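Local coordinates for Rpb7-binding protein seb1 (Schizosaccharomyces pombe 972h-, PDB 5MDT) that drives transcription termination by binding RNA polymerase II, probably through the polymerase's C-terminal domain, and nascent RNA, at residues L32-V37 against A90-G95; S24-L29 against L63-S68; E6-L11 against V44-K49; K124-W129 against S142-L147; S72-A77 against G94-A99. All blocks are in the same frame, centred on the assembly; numbering follows the deposited sequence.

Interaction 1: residues L32-V37 against A90-G95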
# COMPACT_ATOMS: atom_id res chain seq x y z
N LEU A 32 3.35 -0.47 -13.47
CA LEU A 32 2.34 -1.37 -14.04
C LEU A 32 0.93 -0.96 -13.59
O LEU A 32 0.01 -0.92 -14.39
CB LEU A 32 2.64 -2.84 -13.66
CG LEU A 32 3.82 -3.48 -14.40
CD1 LEU A 32 4.31 -4.70 -13.67
CD2 LEU A 32 3.40 -3.93 -15.80
N SER A 33 0.77 -0.57 -12.32
CA SER A 33 -0.54 -0.17 -11.82
C SER A 33 -1.00 1.15 -12.44
O SER A 33 -2.17 1.29 -12.77
CB SER A 33 -0.53 -0.10 -10.29
OG SER A 33 0.27 1.00 -9.90
N MET A 34 -0.07 2.10 -12.68
CA MET A 34 -0.42 3.38 -13.28
C MET A 34 -0.67 3.25 -14.77
O MET A 34 -1.37 4.09 -15.34
CB MET A 34 0.68 4.44 -13.03
CG MET A 34 0.80 4.84 -11.57
SD MET A 34 -0.71 5.64 -10.93
CE MET A 34 -0.45 7.34 -11.61
N GLU A 35 -0.07 2.23 -15.42
CA GLU A 35 -0.26 2.04 -16.88
C GLU A 35 -1.57 1.29 -17.17
O GLU A 35 -2.01 1.20 -18.32
CB GLU A 35 0.92 1.26 -17.48
CG GLU A 35 2.24 2.02 -17.53
CD GLU A 35 3.51 1.18 -17.56
OE1 GLU A 35 3.41 -0.06 -17.67
OE2 GLU A 35 4.60 1.77 -17.42
N ASN A 36 -2.20 0.75 -16.13
CA ASN A 36 -3.41 -0.07 -16.27
C ASN A 36 -4.60 0.34 -15.41
O ASN A 36 -5.39 -0.52 -15.02
CB ASN A 36 -3.00 -1.54 -16.09
CG ASN A 36 -2.07 -2.00 -17.17
OD1 ASN A 36 -0.87 -2.13 -16.95
ND2 ASN A 36 -2.62 -2.35 -18.33
N VAL A 37 -4.73 1.65 -15.13
CA VAL A 37 -5.65 2.22 -14.14
C VAL A 37 -7.08 1.66 -14.21
O VAL A 37 -7.70 1.52 -13.16
CB VAL A 37 -5.64 3.77 -14.17
CG1 VAL A 37 -6.41 4.34 -15.36
CG2 VAL A 37 -6.19 4.33 -12.86
N ALA A 90 -13.17 3.24 -12.25
CA ALA A 90 -12.21 2.79 -13.26
C ALA A 90 -11.04 3.76 -13.47
O ALA A 90 -10.26 3.58 -14.40
CB ALA A 90 -12.92 2.55 -14.59
N SER A 91 -10.94 4.81 -12.63
CA SER A 91 -9.89 5.80 -12.78
C SER A 91 -9.06 5.96 -11.49
O SER A 91 -9.22 5.17 -10.56
CB SER A 91 -10.46 7.14 -13.24
OG SER A 91 -9.43 8.01 -13.69
N PHE A 92 -8.12 6.93 -11.47
CA PHE A 92 -7.15 7.09 -10.37
C PHE A 92 -7.77 7.20 -8.99
O PHE A 92 -7.27 6.57 -8.07
CB PHE A 92 -6.21 8.25 -10.65
CG PHE A 92 -5.42 8.08 -11.92
CD1 PHE A 92 -4.31 7.24 -11.96
CD2 PHE A 92 -5.81 8.74 -13.09
CE1 PHE A 92 -3.61 7.05 -13.16
CE2 PHE A 92 -5.10 8.56 -14.28
CZ PHE A 92 -4.00 7.72 -14.30
N SER A 93 -8.85 7.99 -8.84
CA SER A 93 -9.55 8.14 -7.56
C SER A 93 -10.14 6.80 -7.06
O SER A 93 -10.18 6.58 -5.85
CB SER A 93 -10.62 9.22 -7.63
OG SER A 93 -11.48 9.02 -8.74
N GLY A 94 -10.57 5.94 -8.00
CA GLY A 94 -11.06 4.59 -7.70
C GLY A 94 -9.95 3.75 -7.10
O GLY A 94 -10.14 3.14 -6.05
N GLY A 95 -8.76 3.80 -7.70
CA GLY A 95 -7.61 3.07 -7.18
C GLY A 95 -7.18 3.56 -5.81
O GLY A 95 -6.85 2.76 -4.93
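Val37 and Phe92 make the main apolar contact between 32-37 and 90-95. Val37 points at the other segment and lays CG2 over one face of the Phe92 ring. This is a CH-pi contact: Val37 CG2 lies 3.9 Å from the ring centroid of Phe92, 23° off the ring normal. The methyl is shifted toward the rim, where Val37 CG2 comes within 3.6 Å of Phe92 CD1. CG2, anti to the backbone N of Val37, is the branch that lies over the ring. It also rests on the start of the Phe92 backbone, with Val37 CG2 3.5 Å from Phe92 N.

Met34 adds a Met-aromatic contact. Met34 SD sits at the ring edge, 5.1 Å from the Phe92 centroid. The bend at chi3 (-80°) turns CE to the ring. Met34 CE meets Phe92 CE1 at 3.5 Å, and the two side chains cross at about a right angle.

The contact joins the C-terminal end of helix 23-35, and the turn after it, to the first turn of helix 92-113. Both belong to the all-helical CTD-interacting domain, and the contact lies at its surface.

Ser91 holds the N-cap position of helix 92-113, but its OG makes no capping bond and is hydrogen-bonded to Glu82. Val37 O accepts a hydrogen bond from Asn40 ND2. Phe92 also touches Ala77 of helix 59-79.

Interaction 2: residues S24-L29 against L63-S68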
# COMPACT_ATOMS: atom_id res chain seq x y z
N SER A 24 13.71 -1.34 -6.78
CA SER A 24 13.44 -1.53 -8.22
C SER A 24 12.09 -2.20 -8.46
O SER A 24 11.34 -1.75 -9.34
CB SER A 24 14.55 -2.32 -8.89
OG SER A 24 14.75 -3.58 -8.27
N LYS A 25 11.75 -3.23 -7.66
CA LYS A 25 10.44 -3.89 -7.82
C LYS A 25 9.29 -2.93 -7.46
O LYS A 25 8.27 -2.93 -8.14
CB LYS A 25 10.37 -5.22 -7.06
CG LYS A 25 11.22 -6.32 -7.72
CD LYS A 25 11.16 -7.63 -6.93
CE LYS A 25 11.81 -8.80 -7.64
NZ LYS A 25 13.29 -8.68 -7.74
N ILE A 26 9.48 -2.10 -6.40
CA ILE A 26 8.44 -1.13 -6.01
C ILE A 26 8.19 -0.19 -7.21
O ILE A 26 7.02 0.02 -7.58
CB ILE A 26 8.85 -0.38 -4.73
CG1 ILE A 26 8.82 -1.33 -3.51
CG2 ILE A 26 7.98 0.88 -4.48
CD1 ILE A 26 9.64 -0.74 -2.32
N LEU A 27 9.26 0.31 -7.83
CA LEU A 27 9.05 1.18 -8.99
C LEU A 27 8.38 0.46 -10.14
O LEU A 27 7.49 1.04 -10.77
CB LEU A 27 10.37 1.81 -9.46
CG LEU A 27 11.03 2.75 -8.44
CD1 LEU A 27 12.43 3.15 -8.86
CD2 LEU A 27 10.15 3.96 -8.13
N LYS A 28 8.79 -0.79 -10.46
CA LYS A 28 8.17 -1.53 -11.58
C LYS A 28 6.67 -1.79 -11.32
O LYS A 28 5.83 -1.61 -12.20
CB LYS A 28 8.87 -2.89 -11.81
CG LYS A 28 10.32 -2.81 -12.30
CD LYS A 28 10.80 -4.15 -12.88
CE LYS A 28 11.16 -5.20 -11.85
NZ LYS A 28 11.24 -6.56 -12.45
N LEU A 29 6.34 -2.21 -10.09
CA LEU A 29 4.96 -2.52 -9.72
C LEU A 29 4.11 -1.28 -9.82
O LEU A 29 3.00 -1.34 -10.34
CB LEU A 29 4.96 -3.04 -8.26
CG LEU A 29 5.53 -4.45 -8.07
CD1 LEU A 29 5.85 -4.70 -6.59
CD2 LEU A 29 4.58 -5.52 -8.58
N LEU A 63 3.81 -3.14 2.60
CA LEU A 63 3.32 -1.79 2.94
C LEU A 63 4.05 -0.73 2.13
O LEU A 63 3.42 0.26 1.75
CB LEU A 63 3.44 -1.51 4.43
CG LEU A 63 2.42 -2.27 5.30
CD1 LEU A 63 2.69 -2.05 6.77
CD2 LEU A 63 1.00 -1.84 4.97
N TYR A 64 5.36 -0.92 1.80
CA TYR A 64 6.05 0.04 0.92
C TYR A 64 5.44 -0.01 -0.50
O TYR A 64 5.36 1.02 -1.18
CB TYR A 64 7.54 -0.27 0.84
CG TYR A 64 8.31 0.06 2.10
CD1 TYR A 64 7.87 1.05 2.98
CD2 TYR A 64 9.53 -0.55 2.38
CE1 TYR A 64 8.61 1.41 4.11
CE2 TYR A 64 10.28 -0.20 3.51
CZ TYR A 64 9.81 0.77 4.37
OH TYR A 64 10.56 1.14 5.47
N ILE A 65 5.01 -1.22 -0.94
CA ILE A 65 4.36 -1.32 -2.27
C ILE A 65 3.02 -0.54 -2.22
O ILE A 65 2.75 0.26 -3.11
CB ILE A 65 4.16 -2.80 -2.68
CG1 ILE A 65 5.52 -3.46 -2.97
CG2 ILE A 65 3.18 -2.95 -3.91
CD1 ILE A 65 5.43 -4.98 -2.93
N LEU A 66 2.20 -0.81 -1.20
CA LEU A 66 0.92 -0.13 -0.99
C LEU A 66 1.13 1.38 -0.95
O LEU A 66 0.39 2.10 -1.61
CB LEU A 66 0.27 -0.59 0.34
CG LEU A 66 -1.01 0.15 0.76
CD1 LEU A 66 -2.17 -0.10 -0.24
CD2 LEU A 66 -1.48 -0.30 2.17
N ASP A 67 2.16 1.85 -0.22
CA ASP A 67 2.46 3.26 -0.10
C ASP A 67 2.70 3.89 -1.47
O ASP A 67 2.13 4.93 -1.79
CB ASP A 67 3.69 3.46 0.79
CG ASP A 67 4.21 4.89 0.74
OD1 ASP A 67 3.40 5.82 0.97
OD2 ASP A 67 5.40 5.08 0.36
N SER A 68 3.58 3.26 -2.26
CA SER A 68 3.94 3.82 -3.57
C SER A 68 2.74 3.83 -4.51
O SER A 68 2.47 4.84 -5.17
CB SER A 68 5.07 3.01 -4.19
OG SER A 68 5.48 3.58 -5.42
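Ile26 and Ile65 mark the closest backbone approach of 24-29 and 63-68, with Ile26 CA 5.5 Å from Ile65 CA. Both segments are helical throughout. Their axes come within 9.5 Å and run in broadly the same direction, with a crossing angle of -40°.

Ile26 has the largest buried area in this contact and touches three residues with three different atoms. Ile26 CD1 reaches Tyr64 CB at 3.8 Å, so it is the root of the tyrosine that is met and not the ring. The Tyr64 ring itself leads away from 24-29. CG1 of Ile26 lies 4.0 Å from CG1 of Ile65. CG2 of Ile26 packs on Ser68, with 3.6 Å to Ser68 CB. The branching at CB explains this spread: CG1 is anti to the carbonyl carbon (chi1 -69°), while CG2 is anti to the backbone N.

Leu29 follows one turn later and points toward the other helix. Leu29 CD1 meets the end of Ile65, 3.7 Å from Ile65 CD1. The two chains cross obliquely.

Ser68 offers its CB to this apolar patch, while its OG is hydrogen-bonded to Thr30 OG1, just beyond 24-29. Thr30 OG1 is also hydrogen-bonded to Ile26 O. Leu29 continues onto Phe7 and Ile10 of helix 4-16, and Ile65 onto Leu14. Aliphatic contacts of this kind join the helices of the CTD-interacting domain fold, an all-helical superhelical array in which helix 23-35 lies against the long helix 59-79.

Interaction 3: residues E6-L11 against V44-K49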
# COMPACT_ATOMS: atom_id res chain seq x y z
N GLU A 6 2.22 -9.70 -15.31
CA GLU A 6 3.59 -9.27 -14.97
C GLU A 6 3.66 -8.82 -13.50
O GLU A 6 4.60 -9.19 -12.79
CB GLU A 6 4.05 -8.14 -15.90
CG GLU A 6 5.48 -7.72 -15.61
CD GLU A 6 6.26 -6.96 -16.67
OE1 GLU A 6 5.64 -6.47 -17.65
OE2 GLU A 6 7.49 -6.82 -16.49
N PHE A 7 2.67 -8.02 -13.06
CA PHE A 7 2.60 -7.51 -11.68
C PHE A 7 2.59 -8.69 -10.67
O PHE A 7 3.39 -8.68 -9.72
CB PHE A 7 1.32 -6.66 -11.55
CG PHE A 7 1.11 -5.91 -10.25
CD1 PHE A 7 1.56 -4.59 -10.11
CD2 PHE A 7 0.38 -6.48 -9.21
CE1 PHE A 7 1.30 -3.87 -8.94
CE2 PHE A 7 0.10 -5.76 -8.05
CZ PHE A 7 0.57 -4.46 -7.91
N ASP A 8 1.72 -9.70 -10.89
CA ASP A 8 1.64 -10.87 -10.01
C ASP A 8 2.97 -11.66 -10.00
O ASP A 8 3.37 -12.18 -8.95
CB ASP A 8 0.47 -11.78 -10.41
CG ASP A 8 -0.89 -11.15 -10.20
OD1 ASP A 8 -0.98 -10.12 -9.48
OD2 ASP A 8 -1.88 -11.69 -10.76
N GLY A 9 3.63 -11.72 -11.16
CA GLY A 9 4.92 -12.39 -11.32
C GLY A 9 6.04 -11.72 -10.54
O GLY A 9 6.89 -12.41 -9.96
N ILE A 10 6.04 -10.38 -10.48
CA ILE A 10 7.01 -9.62 -9.68
C ILE A 10 6.76 -9.89 -8.17
O ILE A 10 7.71 -10.11 -7.41
CB ILE A 10 6.97 -8.10 -9.98
CG1 ILE A 10 7.42 -7.84 -11.45
CG2 ILE A 10 7.86 -7.31 -8.99
CD1 ILE A 10 7.00 -6.50 -12.01
N LEU A 11 5.49 -9.90 -7.76
CA LEU A 11 5.12 -10.20 -6.37
C LEU A 11 5.56 -11.62 -5.97
O LEU A 11 6.08 -11.82 -4.86
CB LEU A 11 3.61 -10.00 -6.13
CG LEU A 11 3.07 -8.57 -6.25
CD1 LEU A 11 1.54 -8.57 -6.16
CD2 LEU A 11 3.69 -7.62 -5.22
N VAL A 44 -5.00 -3.67 -6.81
CA VAL A 44 -5.19 -3.49 -5.36
C VAL A 44 -5.45 -4.88 -4.68
O VAL A 44 -4.79 -5.21 -3.67
CB VAL A 44 -6.26 -2.42 -5.01
CG1 VAL A 44 -6.47 -2.33 -3.49
CG2 VAL A 44 -5.85 -1.04 -5.57
N ALA A 45 -6.31 -5.71 -5.26
CA ALA A 45 -6.57 -7.06 -4.73
C ALA A 45 -5.29 -7.92 -4.74
O ALA A 45 -5.08 -8.71 -3.81
CB ALA A 45 -7.70 -7.75 -5.53
N SER A 46 -4.46 -7.82 -5.78
CA SER A 46 -3.20 -8.59 -5.83
C SER A 46 -2.22 -8.15 -4.71
O SER A 46 -1.56 -9.00 -4.11
CB SER A 46 -2.55 -8.47 -7.21
OG SER A 46 -3.21 -9.32 -8.14
N VAL A 47 -2.15 -6.83 -4.39
CA VAL A 47 -1.30 -6.38 -3.27
C VAL A 47 -1.86 -6.97 -1.95
O VAL A 47 -1.09 -7.40 -1.09
CB VAL A 47 -1.28 -4.85 -3.25
CG1 VAL A 47 -0.59 -4.33 -1.98
CG2 VAL A 47 -0.60 -4.32 -4.51
N TYR A 48 -3.19 -6.94 -1.77
CA TYR A 48 -3.81 -7.47 -0.56
C TYR A 48 -3.45 -8.96 -0.41
O TYR A 48 -2.98 -9.37 0.64
CB TYR A 48 -5.35 -7.27 -0.64
CG TYR A 48 -6.10 -7.90 0.53
CD1 TYR A 48 -6.22 -7.24 1.75
CD2 TYR A 48 -6.59 -9.20 0.44
CE1 TYR A 48 -6.91 -7.81 2.82
CE2 TYR A 48 -7.30 -9.78 1.50
CZ TYR A 48 -7.43 -9.09 2.70
OH TYR A 48 -8.12 -9.70 3.72
N LYS A 49 -3.60 -9.75 -1.49
CA LYS A 49 -3.32 -11.20 -1.44
C LYS A 49 -1.84 -11.45 -1.12
O LYS A 49 -1.52 -12.26 -0.24
CB LYS A 49 -3.70 -11.88 -2.76
CG LYS A 49 -5.22 -11.99 -2.88
CD LYS A 49 -5.67 -12.50 -4.27
CE LYS A 49 -5.28 -13.92 -4.65
NZ LYS A 49 -5.81 -14.92 -3.73
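Asp8 and Ser46 face each other where helices 4-16 and 40-53 run nearly parallel, their local axes 10.5 Å apart and inclined by 16°. Ser46 OG donates a hydrogen bond to Asp8 OD1 at 2.7 Å. The oxygen is met on its syn side, with the hydroxyl 20° out of the carboxylate plane. Asp8 CG is anti to its carbonyl carbon (chi1 -66°), which starts the carboxylate toward Ser46.

Beside this polar pair the contact is apolar. Phe7 points toward helix 40-53 and presents the edge of its ring. Phe7 CZ meets Val47 CG2 at 3.6 Å, near the ring plane. Phe7 CE2 lies 3.9 Å from Ser46 CB, at the same edge.

The contact brings together two helices of the CTD-interacting domain that are not consecutive: helix 23-35 comes between them in the chain. That helix touches Phe7 through Leu29.

Leu11, one turn after Phe7, sets its CD1 3.7 Å from Ser46 O. The same leucine touches Ile65 of helix 59-79. Phe7 and Val47 both reach Ile69 of that helix, and Phe43 packs edge-to-face with the Phe7 ring.

Interaction 4: residues K124-W129 against S142-L147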
# COMPACT_ATOMS: atom_id res chain seq x y z
N LYS A 124 6.53 5.92 10.22
CA LYS A 124 7.11 6.80 9.20
C LYS A 124 6.20 6.92 7.97
O LYS A 124 6.12 8.00 7.39
CB LYS A 124 8.53 6.38 8.82
CG LYS A 124 9.56 6.79 9.86
CD LYS A 124 10.92 6.14 9.64
CE LYS A 124 12.03 6.91 10.34
NZ LYS A 124 11.86 6.94 11.83
N LEU A 125 5.49 5.84 7.58
CA LEU A 125 4.55 5.90 6.48
C LEU A 125 3.36 6.80 6.82
O LEU A 125 2.94 7.59 5.97
CB LEU A 125 4.08 4.50 6.06
CG LEU A 125 5.12 3.57 5.41
CD1 LEU A 125 4.52 2.19 5.15
CD2 LEU A 125 5.68 4.16 4.13
N CYS A 126 2.88 6.76 8.07
CA CYS A 126 1.78 7.62 8.54
C CYS A 126 2.15 9.10 8.37
O CYS A 126 1.30 9.88 7.95
CB CYS A 126 1.41 7.30 9.98
SG CYS A 126 0.79 5.62 10.21
N ASP A 127 3.41 9.46 8.67
CA ASP A 127 3.94 10.82 8.52
C ASP A 127 3.92 11.24 7.05
O ASP A 127 3.49 12.35 6.75
CB ASP A 127 5.39 10.90 9.05
CG ASP A 127 5.55 10.86 10.56
OD1 ASP A 127 4.56 11.12 11.28
OD2 ASP A 127 6.68 10.61 11.03
N ILE A 128 4.37 10.34 6.14
CA ILE A 128 4.39 10.56 4.69
C ILE A 128 2.97 10.82 4.19
O ILE A 128 2.74 11.78 3.45
CB ILE A 128 5.13 9.39 3.96
CG1 ILE A 128 6.66 9.47 4.23
CG2 ILE A 128 4.83 9.37 2.44
CD1 ILE A 128 7.45 8.20 3.91
N TRP A 129 2.01 9.99 4.64
CA TRP A 129 0.59 10.08 4.29
C TRP A 129 -0.06 11.35 4.83
O TRP A 129 -0.91 11.93 4.16
CB TRP A 129 -0.15 8.82 4.77
CG TRP A 129 0.31 7.57 4.09
CD1 TRP A 129 0.83 7.47 2.83
CD2 TRP A 129 0.20 6.24 4.59
NE1 TRP A 129 1.08 6.15 2.52
CE2 TRP A 129 0.69 5.37 3.58
CE3 TRP A 129 -0.22 5.68 5.81
CZ2 TRP A 129 0.75 3.98 3.75
CZ3 TRP A 129 -0.19 4.30 5.97
CH2 TRP A 129 0.31 3.47 4.95
N SER A 142 -6.07 6.52 14.14
CA SER A 142 -6.35 5.11 14.44
C SER A 142 -5.10 4.26 14.22
O SER A 142 -4.72 3.50 15.12
CB SER A 142 -7.49 4.59 13.57
OG SER A 142 -8.68 5.34 13.71
N LEU A 143 -4.43 4.41 13.05
CA LEU A 143 -3.21 3.66 12.71
C LEU A 143 -2.08 3.97 13.68
O LEU A 143 -1.43 3.05 14.16
CB LEU A 143 -2.74 3.93 11.27
CG LEU A 143 -3.69 3.58 10.13
CD1 LEU A 143 -3.18 4.14 8.81
CD2 LEU A 143 -3.93 2.07 10.02
N ARG A 144 -1.84 5.26 13.98
CA ARG A 144 -0.79 5.66 14.91
C ARG A 144 -1.01 5.08 16.30
O ARG A 144 -0.07 4.54 16.88
CB ARG A 144 -0.66 7.19 14.98
CG ARG A 144 0.09 7.76 13.79
CD ARG A 144 0.26 9.25 13.98
NE ARG A 144 1.15 9.82 12.98
CZ ARG A 144 0.80 10.77 12.12
NH1 ARG A 144 -0.43 11.26 12.14
NH2 ARG A 144 1.68 11.25 11.25
N SER A 145 -2.25 5.14 16.80
CA SER A 145 -2.64 4.61 18.12
C SER A 145 -2.34 3.12 18.23
O SER A 145 -1.73 2.69 19.21
CB SER A 145 -4.13 4.88 18.38
OG SER A 145 -4.59 4.22 19.55
N LYS A 146 -2.72 2.34 17.19
CA LYS A 146 -2.49 0.90 17.10
C LYS A 146 -1.01 0.54 17.08
O LYS A 146 -0.59 -0.38 17.78
CB LYS A 146 -3.24 0.30 15.90
CG LYS A 146 -4.75 0.18 16.12
CD LYS A 146 -5.47 -0.30 14.87
CE LYS A 146 -6.95 -0.50 15.09
NZ LYS A 146 -7.68 0.79 15.21
N LEU A 147 -0.20 1.30 16.31
CA LEU A 147 1.25 1.08 16.25
C LEU A 147 1.93 1.37 17.58
O LEU A 147 2.70 0.54 18.07
CB LEU A 147 1.89 1.89 15.09
CG LEU A 147 1.50 1.42 13.69
CD1 LEU A 147 1.70 2.53 12.66
CD2 LEU A 147 2.29 0.19 13.29
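Leu143 opens the contact of 142-147 with 124-129. It points toward the other helix, and its CB lies 4.1 Å from Cys126 SG. Its CD1 comes obliquely to the Trp129 ring, 4.1 Å from Trp129 CZ3.

Arg144 is next and buries more surface than any other residue of its segment. Its chain is extended from CG to NE and passes alongside Cys126, whose CB lies over one face of the guanidinium, 3.9 Å from Arg144 NE. At the tip, Arg144 NH2 forms a salt bridge with Asp127 OD1 at 2.9 Å, with an N-H...O angle of 153°. The oxygen uses its anti lone pair and lies near the guanidinium plane, while the two charged planes are turned 43° apart. Arg144 NH2 has a second salt-bridge partner in Glu130, so two acids share this charge.

Leu147 comes one turn after Leu143. Its CD1 touches Cys126 SG at 4.0 Å, so the sulfur is met by both leucines.

The two helices, 119-131 and 137-150, follow each other in the chain and run antiparallel, 166° apart, as a helical hairpin. Leu143 and Leu147 also pack on helix 92-113. On the side of helix 59-79, Trp129 NE1 is hydrogen-bonded to Asp67.

Interaction 5: residues S72-A77 against G94-A99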
# COMPACT_ATOMS: atom_id res chain seq x y z
N SER A 72 0.66 7.22 -5.86
CA SER A 72 0.66 7.38 -7.32
C SER A 72 -0.76 7.51 -7.87
O SER A 72 -0.99 8.40 -8.67
CB SER A 72 1.44 6.25 -7.99
OG SER A 72 2.82 6.40 -7.69
N PHE A 73 -1.75 6.73 -7.35
CA PHE A 73 -3.15 6.91 -7.74
C PHE A 73 -3.65 8.28 -7.29
O PHE A 73 -4.37 8.94 -8.03
CB PHE A 73 -4.05 5.83 -7.11
CG PHE A 73 -3.98 4.43 -7.68
CD1 PHE A 73 -3.95 4.22 -9.06
CD2 PHE A 73 -4.09 3.32 -6.86
CE1 PHE A 73 -3.95 2.92 -9.59
CE2 PHE A 73 -4.12 2.02 -7.39
CZ PHE A 73 -4.05 1.83 -8.75
N GLN A 74 -3.28 8.71 -6.07
CA GLN A 74 -3.64 10.02 -5.53
C GLN A 74 -3.12 11.13 -6.46
O GLN A 74 -3.87 12.06 -6.80
CB GLN A 74 -3.10 10.20 -4.10
CG GLN A 74 -3.35 11.60 -3.53
CD GLN A 74 -2.68 11.90 -2.22
OE1 GLN A 74 -1.70 11.26 -1.83
NE2 GLN A 74 -3.16 12.94 -1.55
N ASP A 75 -1.85 11.01 -6.92
CA ASP A 75 -1.27 12.01 -7.83
C ASP A 75 -2.04 12.09 -9.14
O ASP A 75 -2.32 13.20 -9.62
CB ASP A 75 0.22 11.72 -8.09
CG ASP A 75 1.13 11.94 -6.90
OD1 ASP A 75 0.69 12.61 -5.93
OD2 ASP A 75 2.27 11.43 -6.92
N GLY A 76 -2.39 10.93 -9.69
CA GLY A 76 -3.18 10.82 -10.91
C GLY A 76 -4.55 11.45 -10.78
O GLY A 76 -5.02 12.11 -11.70
N ALA A 77 -5.20 11.27 -9.61
CA ALA A 77 -6.53 11.80 -9.30
C ALA A 77 -6.53 13.32 -9.24
O ALA A 77 -7.41 13.95 -9.84
CB ALA A 77 -7.05 11.21 -7.99
N GLY A 94 -10.57 5.94 -8.00
CA GLY A 94 -11.06 4.59 -7.70
C GLY A 94 -9.95 3.75 -7.10
O GLY A 94 -10.14 3.14 -6.05
N GLY A 95 -8.76 3.80 -7.70
CA GLY A 95 -7.61 3.07 -7.18
C GLY A 95 -7.18 3.56 -5.81
O GLY A 95 -6.85 2.76 -4.93
N TRP A 96 -7.20 4.90 -5.62
CA TRP A 96 -6.83 5.55 -4.36
C TRP A 96 -7.83 5.09 -3.26
O TRP A 96 -7.41 4.71 -2.17
CB TRP A 96 -6.90 7.07 -4.59
CG TRP A 96 -6.61 7.99 -3.43
CD1 TRP A 96 -6.12 7.66 -2.20
CD2 TRP A 96 -6.77 9.41 -3.43
NE1 TRP A 96 -5.98 8.79 -1.43
CE2 TRP A 96 -6.38 9.88 -2.16
CE3 TRP A 96 -7.23 10.35 -4.38
CZ2 TRP A 96 -6.44 11.24 -1.80
CZ3 TRP A 96 -7.27 11.69 -4.04
CH2 TRP A 96 -6.87 12.13 -2.77
N CYS A 97 -9.12 5.06 -3.59
CA CYS A 97 -10.19 4.62 -2.68
C CYS A 97 -10.00 3.13 -2.29
O CYS A 97 -10.02 2.80 -1.10
CB CYS A 97 -11.55 4.86 -3.32
SG CYS A 97 -12.94 4.21 -2.36
N LYS A 98 -9.81 2.24 -3.28
CA LYS A 98 -9.64 0.80 -3.01
C LYS A 98 -8.37 0.56 -2.20
O LYS A 98 -8.43 -0.23 -1.27
CB LYS A 98 -9.60 -0.03 -4.30
CG LYS A 98 -10.92 -0.01 -5.06
CD LYS A 98 -10.86 -0.89 -6.31
CE LYS A 98 -12.07 -0.71 -7.22
NZ LYS A 98 -12.05 0.59 -7.96
N ALA A 99 -7.25 1.24 -2.52
CA ALA A 99 -6.02 1.07 -1.72
C ALA A 99 -6.25 1.54 -0.27
O ALA A 99 -5.80 0.88 0.67
CB ALA A 99 -4.85 1.81 -2.37
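Trp96, Phe73 and Gln74 bury the largest areas between 72-77 and 94-99. The Trp96 ring lies against Gln74. Gln74 CG sits over the six-membered ring of Trp96, 3.6 Å from its centroid and 14° off the normal, a CH-pi contact. Trp96 CG is anti to its backbone N (chi1 178°), which sets this first ring atom near Gln74 CA. Ala77 CB adds an oblique contact to the same ring system, 3.7 Å from Trp96 CE3.

Phe73 points at the other helix and meets backbone. Gly95 CA lies over one face of its ring, 3.7 Å from the Phe73 centroid, and Phe73 CD2 is 3.3 Å from Gly95 C. The axes approach to 8.1 Å here, where Phe73 meets glycine backbone. Phe73 CB also packs on Trp96 CB at 4.0 Å.

The polar ends are held from outside. Gln74 NE2 is hydrogen-bonded to Ala132 O and Gln74 OE1 to Thr134 OG1, while Trp96 NE1 is hydrogen-bonded to Thr134 O. These bonds tie the pair to the segment after helix 119-131.

Helices 59-79 and 92-113 are consecutive in the CTD-interacting domain and pack as antiparallel neighbours here, 146° apart. Phe73 continues onto Val44 of helix 40-53 and Met34 of helix 23-35.

All seven helices of the domain take part in the five contacts. Interactions 1 and 5 lie closest, with centres about 7 Å apart; they share Gly94 and Gly95, and Phe92 packs on the backbone of 72-77. Interactions 1, 2 and 3 have segments that alternate along the chain, so their chain connections cross one another. Interactions 2 and 3 touch through Leu29 with Phe7 and Ile10. Interaction 4 is a local hairpin at the C-terminal end, about 24 Å from interactions 1 and 3 between centres. It touches interaction 2, with centres about 18 Å apart. Helix 59-79 is used by interactions 2 and 5, and so runs between two regions of this CTD-interacting domain.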